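Long-range contact in methylocystis parvus OBBP MbnE (Methylocystis parvus OBBP, PDB 5ICQ), which probably binds the copper-chelating peptide methanobactin in the periplasm, as a family 5 extracellular solute-binding protein of its transport machinery: residues S374-L387 and V394-P406. Numbering follows the deposited sequence.
Sequences SSGRGASEKERALL and VRAEILEGEWRPP. With SO4 (sulfate ion), chain D.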
loop_
_atom_site.group_PDB
_atom_site.type_symbol
_atom_site.label_atom_id
_atom_site.label_comp_id
_atom_site.label_asym_id
_atom_site.label_seq_id
_atom_site.Cartn_x
_atom_site.Cartn_y
_atom_site.Cartn_z
ATOM N N SER A 374 4.530 -0.535 17.341
ATOM C CA SER A 374 5.006 -0.890 18.678
ATOM C C SER A 374 6.231 -0.089 19.103
ATOM O O SER A 374 6.638 -0.185 20.261
ATOM C CB SER A 374 5.346 -2.386 18.754
ATOM O OG SER A 374 6.464 -2.701 17.939
ATOM N N SER A 375 6.806 0.714 18.207
ATOM C CA SER A 375 8.105 1.328 18.447
ATOM C C SER A 375 8.026 2.338 19.591
ATOM O O SER A 375 7.204 3.257 19.562
ATOM C CB SER A 375 8.588 1.998 17.163
ATOM O OG SER A 375 9.774 2.741 17.379
ATOM N N GLY A 376 8.873 2.158 20.603
ATOM C CA GLY A 376 8.943 3.094 21.710
ATOM C C GLY A 376 7.749 3.096 22.637
ATOM O O GLY A 376 7.602 4.024 23.439
ATOM N N ARG A 377 6.888 2.084 22.555
ATOM C CA ARG A 377 5.706 1.970 23.402
ATOM C C ARG A 377 5.768 0.652 24.159
ATOM O O ARG A 377 5.937 -0.407 23.544
ATOM C CB ARG A 377 4.421 2.027 22.566
ATOM C CG ARG A 377 4.303 3.258 21.682
ATOM C CD ARG A 377 2.958 3.311 20.976
ATOM N NE ARG A 377 2.703 4.631 20.404
ATOM C CZ ARG A 377 2.483 4.868 19.115
ATOM N NH1 ARG A 377 2.475 3.868 18.233
ATOM N NH2 ARG A 377 2.260 6.112 18.705
ATOM N N GLY A 378 5.639 0.711 25.482
ATOM C CA GLY A 378 5.537 -0.515 26.257
ATOM C C GLY A 378 4.221 -1.220 25.967
ATOM O O GLY A 378 3.190 -0.585 25.736
ATOM N N ALA A 379 4.263 -2.551 25.952
ATOM C CA ALA A 379 3.050 -3.312 25.701
ATOM C C ALA A 379 2.024 -3.036 26.791
ATOM O O ALA A 379 2.343 -3.018 27.983
ATOM C CB ALA A 379 3.355 -4.811 25.637
ATOM N N SER A 380 0.783 -2.824 26.380
ATOM C CA SER A 380 -0.260 -2.578 27.360
ATOM C C SER A 380 -0.675 -3.883 28.039
ATOM O O SER A 380 -0.284 -4.978 27.635
ATOM C CB SER A 380 -1.465 -1.933 26.696
ATOM O OG SER A 380 -2.068 -2.859 25.817
ATOM N N GLU A 381 -1.493 -3.758 29.086
ATOM C CA GLU A 381 -2.029 -4.955 29.726
ATOM C C GLU A 381 -2.891 -5.756 28.758
ATOM O O GLU A 381 -2.878 -6.993 28.786
ATOM C CB GLU A 381 -2.820 -4.582 30.985
ATOM C CG GLU A 381 -1.922 -4.104 32.113
ATOM C CD GLU A 381 -0.749 -5.048 32.350
ATOM O OE1 GLU A 381 -0.994 -6.221 32.712
ATOM O OE2 GLU A 381 0.415 -4.626 32.160
ATOM N N LYS A 382 -3.621 -5.072 27.874
ATOM C CA LYS A 382 -4.427 -5.775 26.880
ATOM C C LYS A 382 -3.541 -6.470 25.852
ATOM O O LYS A 382 -3.871 -7.565 25.385
ATOM C CB LYS A 382 -5.387 -4.818 26.161
ATOM C CG LYS A 382 -6.526 -4.246 26.965
ATOM C CD LYS A 382 -6.066 -3.476 28.146
ATOM C CE LYS A 382 -5.180 -2.374 27.767
ATOM N NZ LYS A 382 -4.389 -1.908 28.889
ATOM N N GLU A 383 -2.432 -5.833 25.460
ATOM C CA GLU A 383 -1.485 -6.499 24.569
ATOM C C GLU A 383 -0.915 -7.747 25.225
ATOM O O GLU A 383 -0.786 -8.798 24.586
ATOM C CB GLU A 383 -0.338 -5.561 24.195
ATOM C CG GLU A 383 -0.641 -4.518 23.170
ATOM C CD GLU A 383 0.646 -3.891 22.665
ATOM O OE1 GLU A 383 1.388 -4.593 21.943
ATOM O OE2 GLU A 383 0.939 -2.733 23.040
ATOM N N ARG A 384 -0.544 -7.640 26.498
ATOM C CA ARG A 384 0.045 -8.785 27.184
ATOM C C ARG A 384 -0.957 -9.925 27.303
ATOM O O ARG A 384 -0.583 -11.096 27.197
ATOM C CB ARG A 384 0.582 -8.343 28.551
ATOM C CG ARG A 384 1.812 -7.414 28.430
ATOM C CD ARG A 384 2.188 -6.734 29.763
ATOM N NE ARG A 384 2.939 -5.494 29.532
ATOM C CZ ARG A 384 4.268 -5.383 29.574
ATOM N NH1 ARG A 384 5.026 -6.434 29.867
ATOM N NH2 ARG A 384 4.848 -4.204 29.335
ATOM N N ALA A 385 -2.239 -9.603 27.458
ATOM C CA ALA A 385 -3.254 -10.643 27.488
ATOM C C ALA A 385 -3.365 -11.341 26.135
ATOM O O ALA A 385 -3.517 -12.567 26.083
ATOM C CB ALA A 385 -4.602 -10.058 27.916
ATOM N N LEU A 386 -3.289 -10.580 25.031
ATOM C CA LEU A 386 -3.297 -11.193 23.700
ATOM C C LEU A 386 -2.110 -12.122 23.512
ATOM O O LEU A 386 -2.219 -13.164 22.848
ATOM C CB LEU A 386 -3.264 -10.122 22.605
ATOM C CG LEU A 386 -4.536 -9.333 22.331
ATOM C CD1 LEU A 386 -4.284 -8.306 21.237
ATOM C CD2 LEU A 386 -5.672 -10.266 21.941
ATOM N N LEU A 387 -0.957 -11.742 24.060
ATOM C CA LEU A 387 0.274 -12.499 23.892
ATOM C C LEU A 387 0.418 -13.648 24.884
ATOM O O LEU A 387 1.358 -14.435 24.742
ATOM C CB LEU A 387 1.473 -11.553 24.023
ATOM C CG LEU A 387 1.597 -10.470 22.941
ATOM C CD1 LEU A 387 2.639 -9.419 23.332
ATOM C CD2 LEU A 387 1.984 -11.111 21.609
ATOM N N VAL A 394 7.816 -12.883 21.978
ATOM C CA VAL A 394 8.284 -11.496 21.943
ATOM C C VAL A 394 9.494 -11.342 22.858
ATOM O O VAL A 394 9.445 -11.741 24.024
ATOM C CB VAL A 394 7.168 -10.514 22.351
ATOM C CG1 VAL A 394 7.698 -9.067 22.330
ATOM C CG2 VAL A 394 5.968 -10.659 21.409
ATOM N N ARG A 395 10.566 -10.747 22.336
ATOM C CA ARG A 395 11.740 -10.468 23.155
ATOM C C ARG A 395 11.451 -9.335 24.143
ATOM O O ARG A 395 10.728 -8.382 23.826
ATOM C CB ARG A 395 12.933 -10.102 22.264
ATOM C CG ARG A 395 13.460 -11.268 21.401
ATOM C CD ARG A 395 14.991 -11.259 21.345
ATOM N NE ARG A 395 15.589 -11.589 22.638
ATOM C CZ ARG A 395 16.866 -11.386 22.951
ATOM N NH1 ARG A 395 17.689 -10.843 22.061
ATOM N NH2 ARG A 395 17.321 -11.722 24.155
ATOM N N ALA A 396 12.045 -9.427 25.344
ATOM C CA ALA A 396 11.778 -8.429 26.382
ATOM C C ALA A 396 12.078 -7.015 25.896
ATOM O O ALA A 396 11.340 -6.075 26.217
ATOM C CB ALA A 396 12.594 -8.737 27.642
ATOM N N GLU A 397 13.157 -6.847 25.119
ATOM C CA GLU A 397 13.535 -5.520 24.630
ATOM C C GLU A 397 12.430 -4.926 23.763
ATOM O O GLU A 397 12.177 -3.715 23.787
ATOM C CB GLU A 397 14.854 -5.613 23.845
ATOM C CG GLU A 397 14.796 -6.581 22.634
ATOM C CD GLU A 397 16.135 -6.810 21.933
ATOM O OE1 GLU A 397 17.132 -6.125 22.252
ATOM O OE2 GLU A 397 16.181 -7.684 21.041
ATOM N N ILE A 398 11.732 -5.776 23.017
ATOM C CA ILE A 398 10.644 -5.308 22.165
ATOM C C ILE A 398 9.341 -5.189 22.952
ATOM O O ILE A 398 8.545 -4.264 22.724
ATOM C CB ILE A 398 10.534 -6.259 20.958
ATOM C CG1 ILE A 398 11.732 -6.011 20.033
ATOM C CG2 ILE A 398 9.206 -6.061 20.221
ATOM C CD1 ILE A 398 11.954 -7.069 18.972
ATOM N N LEU A 399 9.115 -6.095 23.906
ATOM C CA LEU A 399 7.896 -6.043 24.711
ATOM C C LEU A 399 7.806 -4.727 25.480
ATOM O O LEU A 399 6.724 -4.152 25.617
ATOM C CB LEU A 399 7.847 -7.226 25.682
ATOM C CG LEU A 399 6.548 -7.423 26.483
ATOM C CD1 LEU A 399 5.398 -7.828 25.576
ATOM C CD2 LEU A 399 6.744 -8.457 27.590
ATOM N N GLU A 400 8.939 -4.216 25.956
ATOM C CA GLU A 400 8.923 -3.006 26.769
ATOM C C GLU A 400 9.075 -1.722 25.952
ATOM O O GLU A 400 9.068 -0.630 26.533
ATOM C CB GLU A 400 10.012 -3.089 27.846
ATOM C CG GLU A 400 9.870 -4.303 28.773
ATOM C CD GLU A 400 8.465 -4.463 29.378
ATOM O OE1 GLU A 400 7.774 -3.447 29.611
ATOM O OE2 GLU A 400 8.053 -5.616 29.636
ATOM N N GLY A 401 9.173 -1.818 24.629
ATOM C CA GLY A 401 9.300 -0.638 23.792
ATOM C C GLY A 401 10.659 0.032 23.832
ATOM O O GLY A 401 10.754 1.227 23.559
ATOM N N GLU A 402 11.713 -0.700 24.189
ATOM C CA GLU A 402 13.066 -0.164 24.225
ATOM C C GLU A 402 13.871 -0.474 22.973
ATOM O O GLU A 402 14.969 0.075 22.815
ATOM C CB GLU A 402 13.828 -0.711 25.437
ATOM C CG GLU A 402 13.172 -0.371 26.751
ATOM C CD GLU A 402 14.056 -0.692 27.937
ATOM O OE1 GLU A 402 15.138 -1.290 27.739
ATOM O OE2 GLU A 402 13.670 -0.336 29.065
ATOM N N TRP A 403 13.379 -1.340 22.097
ATOM C CA TRP A 403 14.175 -1.795 20.966
ATOM C C TRP A 403 14.050 -0.850 19.775
ATOM O O TRP A 403 12.990 -0.278 19.513
ATOM C CB TRP A 403 13.752 -3.208 20.544
ATOM C CG TRP A 403 14.552 -3.741 19.390
ATOM C CD1 TRP A 403 15.751 -4.412 19.459
ATOM C CD2 TRP A 403 14.230 -3.636 17.996
ATOM N NE1 TRP A 403 16.182 -4.739 18.188
ATOM C CE2 TRP A 403 15.269 -4.272 17.275
ATOM C CE3 TRP A 403 13.160 -3.077 17.284
ATOM C CZ2 TRP A 403 15.267 -4.363 15.882
ATOM C CZ3 TRP A 403 13.159 -3.172 15.899
ATOM C CH2 TRP A 403 14.209 -3.803 15.214
ATOM N N ARG A 404 15.152 -0.711 19.041
ATOM C CA ARG A 404 15.214 -0.046 17.749
ATOM C C ARG A 404 16.260 -0.778 16.925
ATOM O O ARG A 404 17.164 -1.397 17.500
ATOM C CB ARG A 404 15.606 1.434 17.884
ATOM C CG ARG A 404 17.030 1.593 18.432
ATOM C CD ARG A 404 17.475 3.045 18.594
ATOM N NE ARG A 404 18.805 3.110 19.200
ATOM C CZ ARG A 404 19.460 4.235 19.471
ATOM N NH1 ARG A 404 18.915 5.407 19.185
ATOM N NH2 ARG A 404 20.665 4.182 20.025
ATOM N N PRO A 405 16.185 -0.723 15.595
ATOM C CA PRO A 405 17.309 -1.199 14.790
ATOM C C PRO A 405 18.572 -0.485 15.231
ATOM O O PRO A 405 18.549 0.734 15.442
ATOM C CB PRO A 405 16.915 -0.815 13.352
ATOM C CG PRO A 405 15.419 -0.720 13.387
ATOM C CD PRO A 405 15.118 -0.148 14.752
ATOM N N PRO A 406 19.661 -1.216 15.450
ATOM C CA PRO A 406 20.858 -0.607 16.033
ATOM C C PRO A 406 21.327 0.603 15.242
ATOM O O PRO A 406 21.275 0.631 14.011
ATOM C CB PRO A 406 21.879 -1.746 15.994
ATOM C CG PRO A 406 21.034 -2.971 16.149
ATOM C CD PRO A 406 19.766 -2.685 15.385
HETATM S S SO4 D . 14.429 -12.394 26.047
HETATM O O1 SO4 D . 14.630 -13.252 27.211
HETATM O O2 SO4 D . 14.750 -13.137 24.831
HETATM O O3 SO4 D . 15.295 -11.224 26.159
HETATM O O4 SO4 D . 13.032 -11.979 26.023
HETATM O O HOH W 1 9.053 -2.336 20.882
HETATM O O HOH W 2 12.030 1.776 17.939
HETATM O O HOH W 3 10.592 -0.360 20.686
#
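Ala379 and Leu399 lie in a partly buried loop-to-helix contact beside helix 547-563, with its centre about 25 Å from the centre of the chain. It joins the loop that leads into helix 381-387 to the last turn of the short helix 396-399. The helix 396-399 closes in a Schellman motif, with Gly401 at positive phi. Arg559 NH1 of helix 547-563 is hydrogen-bonded to Arg377 O and to Ile398 O, so it ties both segments to the same support.

Ala379 N donates to Leu399 O at 3.0 Å, nearly in line with the carbonyl. Gly401 lies against the backbone of 376-378, where a CB on it would clash with Arg377 C and Gly378 N. Gly376 CA makes a CA-H...O contact with Gly401 O at 3.2 Å.

Leu399 supplies the apolar part. With CG anti to the backbone N (chi1 -173°), its two methyls reach the other segment. CD1 meets Ala379 CB at 3.6 Å and also touches Leu387 CD1. CD2 lies beside Arg384 NH1. Val394 CG2 meets both methyls of Leu387, and Met537 of helix 532-543 also touches that leucine.

The Arg384 guanidinium binds on two edges. With NE and NH2 it grips Ala379 O, the carbonyl of the residue that also donates to Leu399. End-on, NH1 donates to Glu400 OE2 at 3.1 Å and NH2 to Glu400 OE1 at 3.0 Å. The two grips together fix the rotation of the guanidinium. With an alanine here, the Glu400 carboxylate would probably lose its cationic mate and Ala379 O these two donors. Glu381 adds a long, purely electrostatic contact to the network. Both Glu400 oxygens are met on their syn sides, with the guanidinium and carboxylate planes 28° apart.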